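Local coordinates for tartrate dehydrogenase/decarboxylase (Pseudomonas putida, PDB 3FLK), which oxidises tartrate with NAD, turns meso-tartrate into D-glycerate and oxidatively decarboxylates D-malate to pyruvate, using magnesium or manganese, at residues Val20-Lys34 with Thr349-Leu363. The protein carries 1 engineered substitution. Numbering follows the deposited sequence.
Sequences VLPEGIRVLEAAALK and TQQVGAAISDTLARL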
loop_
_atom_site.group_PDB
_atom_site.type_symbol
_atom_site.label_atom_id
_atom_site.label_comp_id
_atom_site.label_asym_id
_atom_site.label_seq_id
_atom_site.Cartn_x
_atom_site.Cartn_y
_atom_site.Cartn_z
ATOM N N VAL A 20 -19.641 6.265 17.487
ATOM C CA VAL A 20 -18.407 6.607 18.204
ATOM C C VAL A 20 -18.335 8.064 18.683
ATOM O O VAL A 20 -17.740 8.339 19.726
ATOM C CB VAL A 20 -17.116 6.200 17.425
ATOM C CG1 VAL A 20 -17.101 4.692 17.158
ATOM C CG2 VAL A 20 -16.964 6.990 16.120
ATOM N N LEU A 21 -18.940 8.986 17.932
ATOM C CA LEU A 21 -18.875 10.413 18.278
ATOM C C LEU A 21 -19.377 10.746 19.692
ATOM O O LEU A 21 -18.684 11.452 20.426
ATOM C CB LEU A 21 -19.575 11.302 17.236
ATOM C CG LEU A 21 -19.496 12.805 17.543
ATOM C CD1 LEU A 21 -18.138 13.363 17.162
ATOM C CD2 LEU A 21 -20.597 13.585 16.852
ATOM N N PRO A 22 -20.577 10.255 20.077
ATOM C CA PRO A 22 -21.057 10.529 21.438
ATOM C C PRO A 22 -20.110 10.026 22.531
ATOM O O PRO A 22 -20.065 10.609 23.614
ATOM C CB PRO A 22 -22.392 9.778 21.497
ATOM C CG PRO A 22 -22.831 9.686 20.077
ATOM C CD PRO A 22 -21.563 9.466 19.315
ATOM N N GLU A 23 -19.352 8.968 22.246
ATOM C CA GLU A 23 -18.354 8.469 23.193
ATOM C C GLU A 23 -17.148 9.405 23.288
ATOM O O GLU A 23 -16.600 9.610 24.372
ATOM C CB GLU A 23 -17.917 7.037 22.851
ATOM C CG GLU A 23 -19.056 6.004 22.844
ATOM C CD GLU A 23 -19.973 6.102 24.060
ATOM O OE1 GLU A 23 -21.208 6.021 23.879
ATOM O OE2 GLU A 23 -19.469 6.269 25.191
ATOM N N GLY A 24 -16.743 9.967 22.151
ATOM C CA GLY A 24 -15.698 10.989 22.121
ATOM C C GLY A 24 -16.087 12.216 22.932
ATOM O O GLY A 24 -15.306 12.699 23.753
ATOM N N ILE A 25 -17.305 12.706 22.707
ATOM C CA ILE A 25 -17.839 13.855 23.442
ATOM C C ILE A 25 -17.938 13.560 24.947
ATOM O O ILE A 25 -17.587 14.405 25.773
ATOM C CB ILE A 25 -19.200 14.322 22.859
ATOM C CG1 ILE A 25 -18.998 14.891 21.447
ATOM C CG2 ILE A 25 -19.865 15.367 23.769
ATOM C CD1 ILE A 25 -20.267 14.986 20.615
ATOM N N ARG A 26 -18.387 12.352 25.286
ATOM C CA ARG A 26 -18.478 11.899 26.677
ATOM C C ARG A 26 -17.143 12.062 27.411
ATOM O O ARG A 26 -17.091 12.668 28.483
ATOM C CB ARG A 26 -18.936 10.438 26.720
ATOM C CG ARG A 26 -19.200 9.870 28.108
ATOM C CD ARG A 26 -19.514 8.387 27.995
ATOM N NE ARG A 26 -20.249 7.874 29.149
ATOM C CZ ARG A 26 -20.951 6.744 29.143
ATOM N NH1 ARG A 26 -21.022 6.005 28.041
ATOM N NH2 ARG A 26 -21.586 6.355 30.240
ATOM N N VAL A 27 -16.074 11.528 26.823
ATOM C CA VAL A 27 -14.739 11.585 27.424
ATOM C C VAL A 27 -14.187 13.015 27.461
ATOM O O VAL A 27 -13.524 13.406 28.429
ATOM C CB VAL A 27 -13.741 10.632 26.710
ATOM C CG1 VAL A 27 -12.361 10.690 27.365
ATOM C CG2 VAL A 27 -14.267 9.199 26.712
ATOM N N LEU A 28 -14.463 13.787 26.408
ATOM C CA LEU A 28 -14.059 15.197 26.351
ATOM C C LEU A 28 -14.734 16.030 27.439
ATOM O O LEU A 28 -14.097 16.892 28.050
ATOM C CB LEU A 28 -14.352 15.802 24.976
ATOM C CG LEU A 28 -13.459 15.418 23.791
ATOM C CD1 LEU A 28 -14.066 15.932 22.499
ATOM C CD2 LEU A 28 -12.048 15.952 23.959
ATOM N N GLU A 29 -16.020 15.771 27.672
ATOM C CA GLU A 29 -16.773 16.462 28.722
ATOM C C GLU A 29 -16.265 16.093 30.119
ATOM O O GLU A 29 -16.237 16.935 31.013
ATOM C CB GLU A 29 -18.279 16.198 28.585
ATOM C CG GLU A 29 -18.940 17.001 27.458
ATOM C CD GLU A 29 -20.389 16.610 27.187
ATOM O OE1 GLU A 29 -20.786 15.461 27.489
ATOM O OE2 GLU A 29 -21.137 17.456 26.652
ATOM N N ALA A 30 -15.851 14.838 30.293
ATOM C CA ALA A 30 -15.222 14.389 31.534
ATOM C C ALA A 30 -13.853 15.045 31.730
ATOM O O ALA A 30 -13.489 15.415 32.848
ATOM C CB ALA A 30 -15.100 12.874 31.557
ATOM N N ALA A 31 -13.105 15.186 30.636
ATOM C CA ALA A 31 -11.818 15.876 30.654
ATOM C C ALA A 31 -11.991 17.367 30.946
ATOM O O ALA A 31 -11.191 17.955 31.673
ATOM C CB ALA A 31 -11.078 15.671 29.337
ATOM N N ALA A 32 -13.039 17.963 30.378
ATOM C CA ALA A 32 -13.337 19.383 30.574
ATOM C C ALA A 32 -13.657 19.689 32.034
ATOM O O ALA A 32 -13.156 20.666 32.596
ATOM C CB ALA A 32 -14.480 19.823 29.671
ATOM N N LEU A 33 -14.486 18.841 32.640
ATOM C CA LEU A 33 -14.852 18.961 34.049
ATOM C C LEU A 33 -13.628 18.857 34.963
ATOM O O LEU A 33 -13.452 19.672 35.867
ATOM C CB LEU A 33 -15.891 17.894 34.419
ATOM C CG LEU A 33 -16.410 17.837 35.863
ATOM C CD1 LEU A 33 -17.335 19.011 36.176
ATOM C CD2 LEU A 33 -17.114 16.511 36.121
ATOM N N LYS A 34 -12.789 17.856 34.705
ATOM C CA LYS A 34 -11.610 17.564 35.523
ATOM C C LYS A 34 -10.567 18.685 35.514
ATOM O O LYS A 34 -9.971 18.988 36.547
ATOM C CB LYS A 34 -10.966 16.254 35.058
ATOM C CG LYS A 34 -9.916 15.692 35.998
ATOM C CD LYS A 34 -9.192 14.518 35.363
ATOM C CE LYS A 34 -8.232 13.860 36.339
ATOM N NZ LYS A 34 -8.954 13.058 37.360
ATOM N N THR A 349 -19.472 -0.583 22.331
ATOM C CA THR A 349 -18.996 0.776 22.085
ATOM C C THR A 349 -19.218 1.678 23.305
ATOM O O THR A 349 -18.287 2.339 23.777
ATOM C CB THR A 349 -19.717 1.394 20.862
ATOM O OG1 THR A 349 -19.551 0.538 19.726
ATOM C CG2 THR A 349 -19.171 2.782 20.538
ATOM N N GLN A 350 -20.452 1.677 23.810
ATOM C CA GLN A 350 -20.858 2.550 24.912
ATOM C C GLN A 350 -20.165 2.182 26.219
ATOM O O GLN A 350 -19.830 3.060 27.011
ATOM C CB GLN A 350 -22.383 2.528 25.089
ATOM C CG GLN A 350 -23.177 3.153 23.928
ATOM C CD GLN A 350 -23.195 2.291 22.673
ATOM O OE1 GLN A 350 -23.032 1.065 22.733
ATOM N NE2 GLN A 350 -23.395 2.932 21.523
ATOM N N GLN A 351 -19.947 0.886 26.434
ATOM C CA GLN A 351 -19.254 0.403 27.633
ATOM C C GLN A 351 -17.781 0.815 27.661
ATOM O O GLN A 351 -17.247 1.125 28.723
ATOM C CB GLN A 351 -19.390 -1.116 27.772
ATOM C CG GLN A 351 -20.774 -1.581 28.229
ATOM C CD GLN A 351 -20.926 -3.096 28.229
ATOM O OE1 GLN A 351 -20.359 -3.790 27.385
ATOM N NE2 GLN A 351 -21.706 -3.612 29.175
ATOM N N VAL A 352 -17.130 0.817 26.500
ATOM C CA VAL A 352 -15.737 1.275 26.407
ATOM C C VAL A 352 -15.647 2.781 26.667
ATOM O O VAL A 352 -14.779 3.239 27.418
ATOM C CB VAL A 352 -15.083 0.895 25.051
ATOM C CG1 VAL A 352 -13.655 1.444 24.960
ATOM C CG2 VAL A 352 -15.071 -0.618 24.875
ATOM N N GLY A 353 -16.554 3.542 26.057
ATOM C CA GLY A 353 -16.666 4.980 26.312
ATOM C C GLY A 353 -16.818 5.279 27.794
ATOM O O GLY A 353 -16.117 6.136 28.338
ATOM N N ALA A 354 -17.724 4.551 28.443
ATOM C CA ALA A 354 -17.968 4.679 29.881
ATOM C C ALA A 354 -16.745 4.319 30.725
ATOM O O ALA A 354 -16.446 4.999 31.709
ATOM C CB ALA A 354 -19.167 3.827 30.292
ATOM N N ALA A 355 -16.048 3.252 30.338
ATOM C CA ALA A 355 -14.853 2.792 31.050
ATOM C C ALA A 355 -13.698 3.800 30.986
ATOM O O ALA A 355 -13.004 4.016 31.979
ATOM C CB ALA A 355 -14.407 1.432 30.520
ATOM N N ILE A 356 -13.502 4.412 29.821
ATOM C CA ILE A 356 -12.456 5.425 29.648
ATOM C C ILE A 356 -12.812 6.696 30.422
ATOM O O ILE A 356 -11.964 7.269 31.109
ATOM C CB ILE A 356 -12.184 5.730 28.148
ATOM C CG1 ILE A 356 -11.628 4.483 27.449
ATOM C CG2 ILE A 356 -11.205 6.902 27.998
ATOM C CD1 ILE A 356 -11.657 4.534 25.926
ATOM N N SER A 357 -14.072 7.113 30.318
ATOM C CA SER A 357 -14.580 8.280 31.035
ATOM C C SER A 357 -14.437 8.126 32.555
ATOM O O SER A 357 -13.980 9.049 33.237
ATOM C CB SER A 357 -16.040 8.541 30.652
ATOM O OG SER A 357 -16.467 9.809 31.114
ATOM N N ASP A 358 -14.813 6.956 33.073
ATOM C CA ASP A 358 -14.702 6.671 34.506
ATOM C C ASP A 358 -13.253 6.609 34.983
ATOM O O ASP A 358 -12.922 7.150 36.041
ATOM C CB ASP A 358 -15.416 5.367 34.869
ATOM C CG ASP A 358 -15.370 5.073 36.361
ATOM O OD1 ASP A 358 -15.692 5.983 37.160
ATOM O OD2 ASP A 358 -15.007 3.937 36.735
ATOM N N THR A 359 -12.403 5.938 34.209
ATOM C CA THR A 359 -10.974 5.840 34.510
ATOM C C THR A 359 -10.339 7.232 34.570
ATOM O O THR A 359 -9.552 7.523 35.473
ATOM C CB THR A 359 -10.243 4.951 33.475
ATOM O OG1 THR A 359 -10.824 3.641 33.481
ATOM C CG2 THR A 359 -8.759 4.835 33.787
ATOM N N LEU A 360 -10.700 8.087 33.614
ATOM C CA LEU A 360 -10.190 9.455 33.555
ATOM C C LEU A 360 -10.569 10.252 34.806
ATOM O O LEU A 360 -9.726 10.931 35.394
ATOM C CB LEU A 360 -10.693 10.160 32.290
ATOM C CG LEU A 360 -10.117 11.534 31.931
ATOM C CD1 LEU A 360 -10.093 11.699 30.429
ATOM C CD2 LEU A 360 -10.912 12.660 32.573
ATOM N N ALA A 361 -11.835 10.156 35.208
ATOM C CA ALA A 361 -12.329 10.864 36.392
ATOM C C ALA A 361 -11.645 10.399 37.680
ATOM O O ALA A 361 -11.512 11.172 38.632
ATOM C CB ALA A 361 -13.845 10.727 36.505
ATOM N N ARG A 362 -11.194 9.147 37.692
ATOM C CA ARG A 362 -10.563 8.551 38.872
ATOM C C ARG A 362 -9.040 8.723 38.924
ATOM O O ARG A 362 -8.405 8.308 39.896
ATOM C CB ARG A 362 -10.943 7.068 38.991
ATOM C CG ARG A 362 -12.430 6.839 39.213
ATOM C CD ARG A 362 -12.770 5.368 39.402
ATOM N NE ARG A 362 -14.215 5.171 39.562
ATOM C CZ ARG A 362 -14.884 5.327 40.704
ATOM N NH1 ARG A 362 -14.253 5.685 41.819
ATOM N NH2 ARG A 362 -16.197 5.123 40.735
ATOM N N LEU A 363 -8.462 9.338 37.894
ATOM C CA LEU A 363 -7.016 9.586 37.853
ATOM C C LEU A 363 -6.596 10.636 38.880
ATOM O O LEU A 363 -7.293 11.632 39.077
ATOM C CB LEU A 363 -6.567 10.022 36.452
ATOM C CG LEU A 363 -6.595 9.009 35.302
ATOM C CD1 LEU A 363 -6.335 9.710 33.975
ATOM C CD2 LEU A 363 -5.593 7.883 35.514
HETATM O O HOH W 1 -22.571 5.700 21.301
#
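Two nearly parallel helices, segment 20-34 of helix 17-35 and the C-terminal 349-361, pack side by side; their axes approach to 9.0 Å at only 9°, their side chains meshing knobs-into-holes. Small residues, Gly353 and Ala354, then Ala30 and Ser357, allow this closeness. Glu23 is the knob over Gly353, which, lacking a side chain, lets Glu23 OE2 come within 3.3 Å of Gly353 CA. Glu23 OE2 offers its syn lone pair to Arg26 NH1 at 3.3 Å, a salt bridge lying in the guanidinium plane, while a water joins Glu23 OE1 to Gln350 NE2, which also hydrogen-bonds Asn294 OD1. Arg26 reaches across on an extended chain, CG pointing opposite the backbone N (chi1 -175°), to lay one guanidinium face over Ala354 CB. Further along, Val27 sets its methyls against Ile356 and Leu360, Val27 CG1 lying 3.9 Å from Leu360 CD1; Leu360 in turn fills the hole formed by Val27, Ala30, Ala31 and Lys34. Long enough to span the gap, Lys34 bends at its last torsion (chi4 74°), and Lys34 NZ donates to Leu360 O (3.0 Å, in the carbonyl plane) and Leu363 O (2.8 Å). Helices 299-313 and 317-336 flank the pair, and 20-34 also lies on strand 6-13 in the mixed sheet of the isocitrate/isopropylmalate dehydrogenase fold.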